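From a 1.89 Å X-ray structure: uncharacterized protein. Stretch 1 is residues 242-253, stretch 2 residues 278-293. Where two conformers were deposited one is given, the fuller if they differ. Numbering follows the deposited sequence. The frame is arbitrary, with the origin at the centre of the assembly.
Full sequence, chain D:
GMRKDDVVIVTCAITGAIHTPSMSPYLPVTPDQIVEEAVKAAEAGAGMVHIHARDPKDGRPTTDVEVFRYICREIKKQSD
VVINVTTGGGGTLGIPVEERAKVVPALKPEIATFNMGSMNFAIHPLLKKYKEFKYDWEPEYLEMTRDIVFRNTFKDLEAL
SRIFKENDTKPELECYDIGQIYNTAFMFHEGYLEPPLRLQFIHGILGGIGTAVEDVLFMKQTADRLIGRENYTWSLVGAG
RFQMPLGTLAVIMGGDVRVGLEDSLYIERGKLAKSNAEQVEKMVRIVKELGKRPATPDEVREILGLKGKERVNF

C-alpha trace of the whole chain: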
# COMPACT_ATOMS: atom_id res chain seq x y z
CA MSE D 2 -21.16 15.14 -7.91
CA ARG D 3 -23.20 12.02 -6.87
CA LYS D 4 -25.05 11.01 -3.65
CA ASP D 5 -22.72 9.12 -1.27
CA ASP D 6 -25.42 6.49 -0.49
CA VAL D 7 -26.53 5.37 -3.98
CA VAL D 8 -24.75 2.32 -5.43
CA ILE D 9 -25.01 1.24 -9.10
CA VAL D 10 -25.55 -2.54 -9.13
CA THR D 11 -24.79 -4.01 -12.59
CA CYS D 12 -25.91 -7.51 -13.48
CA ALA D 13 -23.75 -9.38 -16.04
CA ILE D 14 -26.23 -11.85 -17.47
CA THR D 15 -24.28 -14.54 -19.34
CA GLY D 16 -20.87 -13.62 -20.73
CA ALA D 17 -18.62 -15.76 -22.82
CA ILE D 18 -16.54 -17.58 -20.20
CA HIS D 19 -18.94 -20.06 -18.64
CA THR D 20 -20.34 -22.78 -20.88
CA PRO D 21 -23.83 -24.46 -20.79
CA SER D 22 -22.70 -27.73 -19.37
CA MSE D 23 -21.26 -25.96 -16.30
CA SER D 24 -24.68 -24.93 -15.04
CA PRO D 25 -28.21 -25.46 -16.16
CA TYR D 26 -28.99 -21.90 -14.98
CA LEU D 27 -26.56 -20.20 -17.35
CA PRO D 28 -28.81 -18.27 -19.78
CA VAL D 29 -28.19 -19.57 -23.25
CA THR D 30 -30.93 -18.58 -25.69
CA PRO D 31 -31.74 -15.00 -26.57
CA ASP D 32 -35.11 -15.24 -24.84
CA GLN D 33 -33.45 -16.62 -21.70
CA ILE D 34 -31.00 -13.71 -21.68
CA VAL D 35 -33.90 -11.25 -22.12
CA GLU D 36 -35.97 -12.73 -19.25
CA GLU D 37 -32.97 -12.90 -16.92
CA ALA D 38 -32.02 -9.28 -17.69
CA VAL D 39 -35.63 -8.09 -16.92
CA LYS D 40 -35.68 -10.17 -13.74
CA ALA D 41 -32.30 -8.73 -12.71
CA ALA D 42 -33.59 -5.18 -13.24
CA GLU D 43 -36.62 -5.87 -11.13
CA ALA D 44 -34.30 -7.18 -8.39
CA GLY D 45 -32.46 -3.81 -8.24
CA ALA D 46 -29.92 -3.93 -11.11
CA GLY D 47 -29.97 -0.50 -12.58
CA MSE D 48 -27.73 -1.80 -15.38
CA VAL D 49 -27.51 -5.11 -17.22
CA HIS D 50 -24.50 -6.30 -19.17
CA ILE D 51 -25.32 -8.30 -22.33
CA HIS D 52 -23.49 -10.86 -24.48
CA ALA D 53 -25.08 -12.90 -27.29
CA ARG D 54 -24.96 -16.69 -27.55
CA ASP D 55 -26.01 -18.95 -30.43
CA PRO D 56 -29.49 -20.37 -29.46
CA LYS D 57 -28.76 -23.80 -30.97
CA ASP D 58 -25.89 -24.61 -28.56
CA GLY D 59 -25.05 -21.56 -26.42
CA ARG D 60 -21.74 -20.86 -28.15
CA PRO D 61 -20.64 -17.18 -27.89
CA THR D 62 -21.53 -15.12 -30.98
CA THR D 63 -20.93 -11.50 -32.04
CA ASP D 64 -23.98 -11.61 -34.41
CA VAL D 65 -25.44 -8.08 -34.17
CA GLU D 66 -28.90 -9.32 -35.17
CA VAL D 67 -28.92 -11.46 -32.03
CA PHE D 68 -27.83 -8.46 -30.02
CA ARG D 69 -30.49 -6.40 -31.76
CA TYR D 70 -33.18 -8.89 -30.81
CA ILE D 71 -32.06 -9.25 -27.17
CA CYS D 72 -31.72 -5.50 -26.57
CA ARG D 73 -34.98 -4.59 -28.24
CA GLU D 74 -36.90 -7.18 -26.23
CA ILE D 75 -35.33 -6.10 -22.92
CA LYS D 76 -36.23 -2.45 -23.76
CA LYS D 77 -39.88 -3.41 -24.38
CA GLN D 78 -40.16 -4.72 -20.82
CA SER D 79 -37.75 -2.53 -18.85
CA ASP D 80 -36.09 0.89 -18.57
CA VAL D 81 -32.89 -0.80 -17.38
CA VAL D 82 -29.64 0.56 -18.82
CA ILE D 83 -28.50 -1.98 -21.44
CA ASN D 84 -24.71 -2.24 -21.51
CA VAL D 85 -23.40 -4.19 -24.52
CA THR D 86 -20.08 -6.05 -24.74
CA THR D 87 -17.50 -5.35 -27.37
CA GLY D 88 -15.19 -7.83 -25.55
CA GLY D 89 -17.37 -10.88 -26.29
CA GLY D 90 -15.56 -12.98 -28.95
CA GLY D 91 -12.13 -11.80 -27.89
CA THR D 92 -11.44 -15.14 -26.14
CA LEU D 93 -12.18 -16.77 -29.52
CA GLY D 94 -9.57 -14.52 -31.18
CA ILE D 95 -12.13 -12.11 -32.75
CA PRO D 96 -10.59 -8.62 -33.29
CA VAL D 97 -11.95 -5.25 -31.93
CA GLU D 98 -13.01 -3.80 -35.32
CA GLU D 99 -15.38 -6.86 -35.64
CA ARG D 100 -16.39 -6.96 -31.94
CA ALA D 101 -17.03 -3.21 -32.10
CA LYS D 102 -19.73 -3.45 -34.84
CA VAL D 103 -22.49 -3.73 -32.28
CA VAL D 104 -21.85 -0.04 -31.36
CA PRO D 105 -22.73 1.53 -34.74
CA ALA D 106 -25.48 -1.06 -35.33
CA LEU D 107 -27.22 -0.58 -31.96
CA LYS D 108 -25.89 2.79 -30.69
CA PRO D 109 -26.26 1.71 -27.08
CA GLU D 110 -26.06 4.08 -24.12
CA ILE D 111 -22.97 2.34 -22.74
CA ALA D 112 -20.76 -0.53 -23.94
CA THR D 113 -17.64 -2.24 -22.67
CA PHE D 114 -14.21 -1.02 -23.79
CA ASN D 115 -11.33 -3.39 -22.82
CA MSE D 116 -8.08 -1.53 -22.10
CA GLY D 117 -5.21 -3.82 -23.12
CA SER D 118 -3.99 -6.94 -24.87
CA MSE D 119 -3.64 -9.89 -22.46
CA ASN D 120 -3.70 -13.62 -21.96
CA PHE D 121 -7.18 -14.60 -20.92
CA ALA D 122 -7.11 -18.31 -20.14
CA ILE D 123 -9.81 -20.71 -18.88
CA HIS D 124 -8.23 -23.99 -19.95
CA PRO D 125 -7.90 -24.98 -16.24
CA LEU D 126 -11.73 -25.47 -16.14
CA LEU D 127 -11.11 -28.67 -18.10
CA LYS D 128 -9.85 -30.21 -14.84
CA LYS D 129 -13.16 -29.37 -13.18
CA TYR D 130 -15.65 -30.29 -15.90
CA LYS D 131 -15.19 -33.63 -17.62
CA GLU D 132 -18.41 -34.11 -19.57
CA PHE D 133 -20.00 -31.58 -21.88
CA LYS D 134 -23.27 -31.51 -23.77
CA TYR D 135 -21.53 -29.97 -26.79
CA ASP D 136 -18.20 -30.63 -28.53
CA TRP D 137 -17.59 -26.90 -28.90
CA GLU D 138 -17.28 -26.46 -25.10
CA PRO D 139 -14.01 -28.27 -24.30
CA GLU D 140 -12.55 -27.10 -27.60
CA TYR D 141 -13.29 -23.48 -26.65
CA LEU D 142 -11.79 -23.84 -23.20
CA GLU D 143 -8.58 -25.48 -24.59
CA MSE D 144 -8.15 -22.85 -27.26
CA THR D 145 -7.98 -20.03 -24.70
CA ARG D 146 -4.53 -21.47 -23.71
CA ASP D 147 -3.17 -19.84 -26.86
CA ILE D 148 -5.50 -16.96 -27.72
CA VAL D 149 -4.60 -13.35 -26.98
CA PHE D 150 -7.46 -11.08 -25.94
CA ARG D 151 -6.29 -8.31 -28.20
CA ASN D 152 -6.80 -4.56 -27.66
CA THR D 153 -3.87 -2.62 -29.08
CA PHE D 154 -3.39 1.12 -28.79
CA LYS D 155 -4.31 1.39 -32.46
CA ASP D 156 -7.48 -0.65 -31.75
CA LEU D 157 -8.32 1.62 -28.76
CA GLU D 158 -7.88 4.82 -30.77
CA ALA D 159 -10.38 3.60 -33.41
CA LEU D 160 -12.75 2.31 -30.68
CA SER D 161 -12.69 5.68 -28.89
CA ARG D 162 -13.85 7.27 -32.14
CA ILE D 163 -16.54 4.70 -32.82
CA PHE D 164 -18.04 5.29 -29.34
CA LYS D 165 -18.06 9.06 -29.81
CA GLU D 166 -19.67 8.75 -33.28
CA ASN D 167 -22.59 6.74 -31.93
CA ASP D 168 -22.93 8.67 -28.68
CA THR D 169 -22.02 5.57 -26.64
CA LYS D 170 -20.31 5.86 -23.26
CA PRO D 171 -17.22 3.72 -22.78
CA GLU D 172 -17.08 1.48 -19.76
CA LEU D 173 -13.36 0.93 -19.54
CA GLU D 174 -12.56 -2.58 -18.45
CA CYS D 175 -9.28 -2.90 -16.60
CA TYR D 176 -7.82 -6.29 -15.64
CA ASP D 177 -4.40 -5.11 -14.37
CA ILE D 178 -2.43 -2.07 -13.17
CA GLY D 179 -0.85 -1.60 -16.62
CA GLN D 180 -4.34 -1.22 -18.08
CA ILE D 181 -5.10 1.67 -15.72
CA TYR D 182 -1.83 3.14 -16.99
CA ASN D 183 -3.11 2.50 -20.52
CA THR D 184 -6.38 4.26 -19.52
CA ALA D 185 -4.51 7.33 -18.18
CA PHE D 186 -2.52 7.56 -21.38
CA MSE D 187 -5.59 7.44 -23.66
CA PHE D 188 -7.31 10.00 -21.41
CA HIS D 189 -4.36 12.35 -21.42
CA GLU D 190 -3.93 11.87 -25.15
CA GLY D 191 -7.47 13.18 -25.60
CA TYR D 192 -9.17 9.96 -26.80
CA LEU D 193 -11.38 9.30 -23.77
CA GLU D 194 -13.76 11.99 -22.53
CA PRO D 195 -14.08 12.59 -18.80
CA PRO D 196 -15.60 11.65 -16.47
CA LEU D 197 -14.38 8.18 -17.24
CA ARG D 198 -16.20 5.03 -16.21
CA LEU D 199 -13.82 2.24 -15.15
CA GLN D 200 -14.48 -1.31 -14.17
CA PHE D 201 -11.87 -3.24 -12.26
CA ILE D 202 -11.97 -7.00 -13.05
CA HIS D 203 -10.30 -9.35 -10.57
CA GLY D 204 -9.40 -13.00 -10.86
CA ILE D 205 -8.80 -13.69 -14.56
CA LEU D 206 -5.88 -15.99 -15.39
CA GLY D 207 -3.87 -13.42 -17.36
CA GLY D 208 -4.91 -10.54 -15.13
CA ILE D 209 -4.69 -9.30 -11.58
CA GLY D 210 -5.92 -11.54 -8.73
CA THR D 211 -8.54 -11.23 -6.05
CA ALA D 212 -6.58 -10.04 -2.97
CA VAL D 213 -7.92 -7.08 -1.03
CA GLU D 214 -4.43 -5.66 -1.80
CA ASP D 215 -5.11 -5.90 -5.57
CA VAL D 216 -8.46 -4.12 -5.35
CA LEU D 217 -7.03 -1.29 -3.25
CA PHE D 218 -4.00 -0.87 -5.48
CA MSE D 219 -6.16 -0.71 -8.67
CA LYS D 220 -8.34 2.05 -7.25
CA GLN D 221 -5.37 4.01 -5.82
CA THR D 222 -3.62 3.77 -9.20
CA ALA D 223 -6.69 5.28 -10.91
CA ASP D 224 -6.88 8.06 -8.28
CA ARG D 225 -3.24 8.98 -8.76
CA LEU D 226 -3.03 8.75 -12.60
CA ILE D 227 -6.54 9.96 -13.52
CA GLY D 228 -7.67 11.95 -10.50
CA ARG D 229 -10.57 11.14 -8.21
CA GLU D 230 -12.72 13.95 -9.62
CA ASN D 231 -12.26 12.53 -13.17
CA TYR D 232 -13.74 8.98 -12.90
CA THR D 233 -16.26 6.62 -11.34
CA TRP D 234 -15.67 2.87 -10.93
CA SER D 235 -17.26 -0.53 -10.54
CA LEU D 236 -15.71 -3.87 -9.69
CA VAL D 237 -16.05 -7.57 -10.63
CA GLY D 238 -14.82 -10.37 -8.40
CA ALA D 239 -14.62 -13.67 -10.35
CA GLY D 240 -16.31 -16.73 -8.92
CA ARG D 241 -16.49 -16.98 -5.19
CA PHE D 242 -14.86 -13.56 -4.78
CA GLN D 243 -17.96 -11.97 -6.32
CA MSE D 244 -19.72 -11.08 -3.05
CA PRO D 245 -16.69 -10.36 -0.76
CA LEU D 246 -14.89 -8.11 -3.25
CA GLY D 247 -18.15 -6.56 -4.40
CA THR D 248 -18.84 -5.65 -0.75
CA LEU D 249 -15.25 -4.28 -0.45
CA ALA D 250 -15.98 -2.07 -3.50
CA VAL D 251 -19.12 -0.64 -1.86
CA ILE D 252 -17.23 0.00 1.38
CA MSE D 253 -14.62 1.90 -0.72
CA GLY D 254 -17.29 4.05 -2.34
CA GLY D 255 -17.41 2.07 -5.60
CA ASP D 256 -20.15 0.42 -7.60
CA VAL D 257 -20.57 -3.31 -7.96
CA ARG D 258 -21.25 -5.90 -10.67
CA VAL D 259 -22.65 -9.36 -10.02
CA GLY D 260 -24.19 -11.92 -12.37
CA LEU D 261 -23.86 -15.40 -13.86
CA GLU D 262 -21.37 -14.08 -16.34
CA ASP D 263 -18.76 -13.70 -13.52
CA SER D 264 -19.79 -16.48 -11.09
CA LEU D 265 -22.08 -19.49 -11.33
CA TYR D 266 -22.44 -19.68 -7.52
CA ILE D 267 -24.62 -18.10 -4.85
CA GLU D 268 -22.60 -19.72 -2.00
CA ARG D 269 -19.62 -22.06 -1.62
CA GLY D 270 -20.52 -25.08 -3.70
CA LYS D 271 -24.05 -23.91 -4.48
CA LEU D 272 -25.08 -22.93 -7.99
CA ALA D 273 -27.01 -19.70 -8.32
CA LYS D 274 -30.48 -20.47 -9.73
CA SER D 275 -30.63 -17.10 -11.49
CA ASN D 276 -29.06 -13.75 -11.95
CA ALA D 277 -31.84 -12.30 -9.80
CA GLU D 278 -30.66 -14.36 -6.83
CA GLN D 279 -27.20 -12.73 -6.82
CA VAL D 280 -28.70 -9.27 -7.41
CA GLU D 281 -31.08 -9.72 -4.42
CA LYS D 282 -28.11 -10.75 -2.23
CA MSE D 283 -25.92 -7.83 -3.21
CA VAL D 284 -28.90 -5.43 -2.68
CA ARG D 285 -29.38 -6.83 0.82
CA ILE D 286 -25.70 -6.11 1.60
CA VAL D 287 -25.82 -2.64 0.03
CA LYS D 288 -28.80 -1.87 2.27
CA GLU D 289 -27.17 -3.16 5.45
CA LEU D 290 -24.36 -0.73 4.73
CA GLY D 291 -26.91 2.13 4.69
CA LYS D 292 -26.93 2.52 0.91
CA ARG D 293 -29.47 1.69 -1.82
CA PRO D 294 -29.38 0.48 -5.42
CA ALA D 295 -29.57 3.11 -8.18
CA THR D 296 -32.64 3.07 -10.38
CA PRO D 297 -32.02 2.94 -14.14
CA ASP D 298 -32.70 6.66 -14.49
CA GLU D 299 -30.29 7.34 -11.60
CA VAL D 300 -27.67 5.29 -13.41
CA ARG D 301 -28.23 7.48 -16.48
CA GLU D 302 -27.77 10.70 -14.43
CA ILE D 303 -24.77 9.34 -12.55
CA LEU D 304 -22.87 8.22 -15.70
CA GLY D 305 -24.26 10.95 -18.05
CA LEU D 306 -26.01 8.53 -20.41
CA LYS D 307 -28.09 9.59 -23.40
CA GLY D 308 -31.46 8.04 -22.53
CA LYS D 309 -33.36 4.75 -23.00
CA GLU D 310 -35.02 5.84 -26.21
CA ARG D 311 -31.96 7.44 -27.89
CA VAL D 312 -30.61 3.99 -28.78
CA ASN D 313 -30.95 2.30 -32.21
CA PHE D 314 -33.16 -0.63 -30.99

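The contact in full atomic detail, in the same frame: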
# COMPACT_ATOMS: atom_id res chain seq x y z
N PHE D 242 -15.27 -14.87 -5.27
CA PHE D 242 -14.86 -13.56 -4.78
C PHE D 242 -15.85 -12.49 -5.15
O PHE D 242 -15.68 -11.32 -4.77
CB PHE D 242 -13.44 -13.21 -5.29
CG PHE D 242 -12.41 -14.16 -4.78
CD1 PHE D 242 -11.94 -14.06 -3.51
CD2 PHE D 242 -12.00 -15.22 -5.55
CE1 PHE D 242 -11.02 -14.96 -3.05
CE2 PHE D 242 -11.09 -16.11 -5.09
CZ PHE D 242 -10.61 -15.99 -3.82
N GLN D 243 -16.93 -12.89 -5.83
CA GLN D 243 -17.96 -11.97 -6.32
C GLN D 243 -18.55 -11.15 -5.18
O GLN D 243 -18.60 -9.92 -5.26
CB GLN D 243 -19.06 -12.73 -7.06
CG GLN D 243 -20.21 -11.83 -7.58
CD GLN D 243 -21.20 -12.59 -8.44
OE1 GLN D 243 -21.18 -12.49 -9.67
NE2 GLN D 243 -21.99 -13.42 -7.82
N MSE D 244 -19.01 -11.81 -4.12
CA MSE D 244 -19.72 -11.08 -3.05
C MSE D 244 -18.74 -10.35 -2.10
O MSE D 244 -18.95 -9.18 -1.78
CB MSE D 244 -20.70 -11.98 -2.32
CG MSE D 244 -21.86 -12.50 -3.17
SE MSE D 244 -23.03 -11.08 -3.79
CE MSE D 244 -24.01 -12.14 -5.15
N PRO D 245 -17.65 -11.02 -1.66
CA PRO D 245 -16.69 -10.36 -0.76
C PRO D 245 -16.04 -9.11 -1.38
O PRO D 245 -16.04 -7.99 -0.78
CB PRO D 245 -15.63 -11.46 -0.51
CG PRO D 245 -16.32 -12.70 -0.73
CD PRO D 245 -17.32 -12.43 -1.86
N LEU D 246 -15.54 -9.25 -2.60
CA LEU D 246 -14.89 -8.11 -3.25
C LEU D 246 -15.93 -7.07 -3.70
O LEU D 246 -15.67 -5.87 -3.66
CB LEU D 246 -14.00 -8.57 -4.41
CG LEU D 246 -12.92 -9.56 -4.03
CD1 LEU D 246 -11.96 -9.77 -5.20
CD2 LEU D 246 -12.17 -9.04 -2.82
N GLY D 247 -17.10 -7.52 -4.11
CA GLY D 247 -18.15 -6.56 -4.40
C GLY D 247 -18.54 -5.70 -3.20
O GLY D 247 -18.75 -4.50 -3.34
N THR D 248 -18.66 -6.34 -2.04
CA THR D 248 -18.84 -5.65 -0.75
C THR D 248 -17.67 -4.70 -0.38
O THR D 248 -17.92 -3.55 0.01
CB THR D 248 -19.15 -6.65 0.40
OG1 THR D 248 -20.23 -7.50 -0.01
CG2 THR D 248 -19.52 -5.93 1.70
N LEU D 249 -16.42 -5.15 -0.54
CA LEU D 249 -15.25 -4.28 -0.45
C LEU D 249 -15.42 -3.00 -1.30
O LEU D 249 -15.23 -1.87 -0.81
CB LEU D 249 -14.00 -5.04 -0.88
CG LEU D 249 -12.67 -4.29 -0.91
CD1 LEU D 249 -12.31 -3.73 0.54
CD2 LEU D 249 -11.55 -5.23 -1.46
N ALA D 250 -15.79 -3.19 -2.56
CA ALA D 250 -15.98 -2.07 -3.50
C ALA D 250 -16.96 -1.06 -2.92
O ALA D 250 -16.65 0.12 -2.86
CB ALA D 250 -16.44 -2.56 -4.87
N VAL D 251 -18.12 -1.53 -2.44
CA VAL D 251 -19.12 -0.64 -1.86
C VAL D 251 -18.58 0.10 -0.64
O VAL D 251 -18.83 1.29 -0.46
CB VAL D 251 -20.44 -1.38 -1.55
CG1 VAL D 251 -21.41 -0.50 -0.74
CG2 VAL D 251 -21.11 -1.78 -2.87
N ILE D 252 -17.81 -0.60 0.19
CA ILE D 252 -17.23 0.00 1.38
C ILE D 252 -16.26 1.14 0.92
O ILE D 252 -16.13 2.17 1.58
CB ILE D 252 -16.51 -1.07 2.23
CG1 ILE D 252 -17.54 -1.98 2.92
CG2 ILE D 252 -15.58 -0.42 3.30
CD1 ILE D 252 -16.97 -3.25 3.43
N MSE D 253 -15.59 0.93 -0.20
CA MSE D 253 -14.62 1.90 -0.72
C MSE D 253 -15.29 2.98 -1.53
O MSE D 253 -14.62 3.80 -2.11
CB MSE D 253 -13.59 1.20 -1.61
CG MSE D 253 -12.68 0.20 -0.88
SE MSE D 253 -11.64 -0.89 -2.04
CE MSE D 253 -10.78 0.48 -3.12
N GLU D 278 -31.08 -13.94 -8.16
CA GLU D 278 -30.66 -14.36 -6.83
C GLU D 278 -29.41 -13.65 -6.28
O GLU D 278 -29.33 -13.32 -5.10
CB GLU D 278 -30.43 -15.88 -6.83
CG GLU D 278 -30.46 -16.49 -5.49
CD GLU D 278 -30.03 -17.97 -5.48
OE1 GLU D 278 -29.54 -18.49 -6.51
OE2 GLU D 278 -30.16 -18.60 -4.42
N GLN D 279 -28.43 -13.45 -7.15
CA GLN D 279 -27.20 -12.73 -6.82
C GLN D 279 -27.48 -11.23 -6.67
O GLN D 279 -26.94 -10.57 -5.79
CB GLN D 279 -26.16 -12.96 -7.92
CG GLN D 279 -25.55 -14.35 -7.93
CD GLN D 279 -24.62 -14.58 -9.13
OE1 GLN D 279 -24.53 -13.74 -10.03
NE2 GLN D 279 -23.90 -15.69 -9.13
N VAL D 280 -28.31 -10.68 -7.56
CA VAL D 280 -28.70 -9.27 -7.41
C VAL D 280 -29.41 -9.01 -6.08
O VAL D 280 -29.07 -8.08 -5.38
CB VAL D 280 -29.57 -8.78 -8.57
CG1 VAL D 280 -30.07 -7.35 -8.30
CG2 VAL D 280 -28.79 -8.88 -9.87
N GLU D 281 -30.38 -9.86 -5.70
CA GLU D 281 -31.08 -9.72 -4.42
C GLU D 281 -30.12 -9.75 -3.24
O GLU D 281 -30.26 -8.96 -2.32
CB GLU D 281 -32.13 -10.81 -4.24
CG GLU D 281 -33.20 -10.69 -5.27
CD GLU D 281 -34.11 -11.92 -5.43
OE1 GLU D 281 -33.84 -13.02 -4.89
OE2 GLU D 281 -35.14 -11.75 -6.10
N LYS D 282 -29.15 -10.66 -3.28
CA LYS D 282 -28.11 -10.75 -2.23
C LYS D 282 -27.26 -9.48 -2.10
O LYS D 282 -27.05 -8.96 -0.99
CB LYS D 282 -27.20 -11.94 -2.51
CG LYS D 282 -26.09 -12.16 -1.47
CD LYS D 282 -25.46 -13.52 -1.72
CE LYS D 282 -24.58 -13.97 -0.59
NZ LYS D 282 -25.43 -14.36 0.54
N MSE D 283 -26.81 -8.97 -3.24
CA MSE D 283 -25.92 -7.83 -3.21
C MSE D 283 -26.72 -6.62 -2.74
O MSE D 283 -26.20 -5.81 -1.98
CB MSE D 283 -25.28 -7.59 -4.57
CG MSE D 283 -24.22 -6.49 -4.57
SE MSE D 283 -22.67 -6.98 -3.43
CE MSE D 283 -22.70 -5.44 -2.53
N VAL D 284 -28.00 -6.53 -3.14
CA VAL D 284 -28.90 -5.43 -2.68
C VAL D 284 -29.14 -5.49 -1.17
O VAL D 284 -29.11 -4.45 -0.50
CB VAL D 284 -30.23 -5.37 -3.47
CG1 VAL D 284 -31.23 -4.36 -2.85
CG2 VAL D 284 -29.94 -4.98 -4.98
N ARG D 285 -29.30 -6.69 -0.62
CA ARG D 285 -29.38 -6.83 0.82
C ARG D 285 -28.13 -6.27 1.51
O ARG D 285 -28.25 -5.57 2.52
CB ARG D 285 -29.61 -8.29 1.21
CG ARG D 285 -31.04 -8.76 0.94
CD ARG D 285 -31.33 -10.05 1.69
NE ARG D 285 -30.49 -11.15 1.25
CZ ARG D 285 -30.73 -11.96 0.22
NH1 ARG D 285 -31.81 -11.82 -0.54
NH2 ARG D 285 -29.88 -12.92 -0.07
N ILE D 286 -26.94 -6.56 0.97
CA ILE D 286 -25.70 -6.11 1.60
C ILE D 286 -25.58 -4.59 1.45
O ILE D 286 -25.26 -3.87 2.39
CB ILE D 286 -24.48 -6.83 0.93
CG1 ILE D 286 -24.52 -8.34 1.25
CG2 ILE D 286 -23.15 -6.19 1.35
CD1 ILE D 286 -23.52 -9.16 0.37
N VAL D 287 -25.86 -4.08 0.25
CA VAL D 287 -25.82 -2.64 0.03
C VAL D 287 -26.72 -1.95 1.07
O VAL D 287 -26.36 -0.94 1.63
CB VAL D 287 -26.29 -2.29 -1.42
CG1 VAL D 287 -26.71 -0.83 -1.56
CG2 VAL D 287 -25.19 -2.66 -2.44
N LYS D 288 -27.89 -2.50 1.34
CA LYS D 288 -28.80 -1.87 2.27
C LYS D 288 -28.36 -1.98 3.72
O LYS D 288 -28.57 -1.03 4.50
CB LYS D 288 -30.23 -2.41 2.07
CG LYS D 288 -30.88 -1.90 0.79
CD LYS D 288 -32.27 -2.56 0.59
CE LYS D 288 -32.98 -2.11 -0.70
NZ LYS D 288 -34.20 -2.94 -0.88
N GLU D 289 -27.74 -3.10 4.11
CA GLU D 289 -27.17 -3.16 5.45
C GLU D 289 -26.10 -2.09 5.66
O GLU D 289 -25.96 -1.57 6.76
CB GLU D 289 -26.57 -4.54 5.76
CG GLU D 289 -27.60 -5.61 5.96
CD GLU D 289 -28.53 -5.41 7.16
OE1 GLU D 289 -28.38 -4.47 7.98
OE2 GLU D 289 -29.46 -6.22 7.28
N LEU D 290 -25.38 -1.74 4.61
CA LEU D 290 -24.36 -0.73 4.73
C LEU D 290 -24.93 0.68 4.59
O LEU D 290 -24.18 1.60 4.43
CB LEU D 290 -23.26 -0.98 3.73
CG LEU D 290 -22.43 -2.25 3.93
CD1 LEU D 290 -21.50 -2.46 2.71
CD2 LEU D 290 -21.67 -2.24 5.26
N GLY D 291 -26.26 0.82 4.67
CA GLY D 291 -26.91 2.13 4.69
C GLY D 291 -26.98 2.80 3.32
O GLY D 291 -27.08 4.03 3.23
N LYS D 292 -26.92 2.00 2.27
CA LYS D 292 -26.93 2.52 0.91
C LYS D 292 -28.14 1.90 0.22
O LYS D 292 -28.84 1.10 0.81
CB LYS D 292 -25.61 2.15 0.20
CG LYS D 292 -24.38 2.87 0.76
CD LYS D 292 -23.07 2.21 0.37
CE LYS D 292 -21.86 2.89 1.06
NZ LYS D 292 -21.82 4.38 0.90
N ARG D 293 -28.39 2.29 -1.03
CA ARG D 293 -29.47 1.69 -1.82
C ARG D 293 -29.06 1.57 -3.27
O ARG D 293 -28.17 2.31 -3.73
CB ARG D 293 -30.76 2.50 -1.69
CG ARG D 293 -30.68 3.89 -2.29
CD ARG D 293 -32.07 4.56 -2.32
NE ARG D 293 -31.94 5.88 -2.89
CZ ARG D 293 -31.95 6.15 -4.19
NH1 ARG D 293 -32.07 5.20 -5.11
NH2 ARG D 293 -31.81 7.41 -4.58
O HOH W 1 -18.75 4.01 1.07

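How do the two backbones lie against each other? Helix 243-252 and helix 278-289 run in broadly the same direction, 35° apart, and their axes approach to 10.6 Å. The register steps along both: M244 lies opposite M283, T248 opposite I286, V251 opposite V287. No direct hydrogen bond crosses between the stretches, so shape carries most of the contact.

Which bump fills which hollow? The selenomethionine M283 is the knob. Its CA-to-CB bond points sideways, but the side chain bends so that its end comes nearer, settling among M244, G247, T248 and V251. G247 forms the low side of the hollow: its O lies 4.1 Å from M283 CE, and a CB on G247 would come 3.6 Å from M283 SE and clash with Q243 O at 2.8 Å. V251 CG2 lies 4.0 Å from the same M283 CE, and M244 SE meets M283 SE at 4.1 Å, one soft, polarizable selenium against another.

What does M244 do in return? Also selenomethionine, it reaches toward the second helix, its CE 3.4 Å from the backbone O of Q279 and 4.0 Å from K282 CD. Nearby, Q243 NE2 approaches Q279 CD at 3.2 Å, yet the two amides pack without bonding; the Q279 amide is satisfied elsewhere in the structure.

How is a polar threonine accommodated? T248 OG1 donates to M244 O at 2.8 Å within its own helix, so the hydroxyl is satisfied where T248 OG1 meets I286 CG2 at 3.5 Å.

What closes the C-terminal end? L290, just past its helix, places CD1 4.0 Å from both V251 CG1 and I252 CG1, and 4.1 Å from T248 CG2. K292 lays its chain over V251, with CD 3.4 Å from V251 CG1. K292 NZ donates to a water O 3.1 Å away, and that water O donates to V251 O, also at 3.1 Å, a polar bridge.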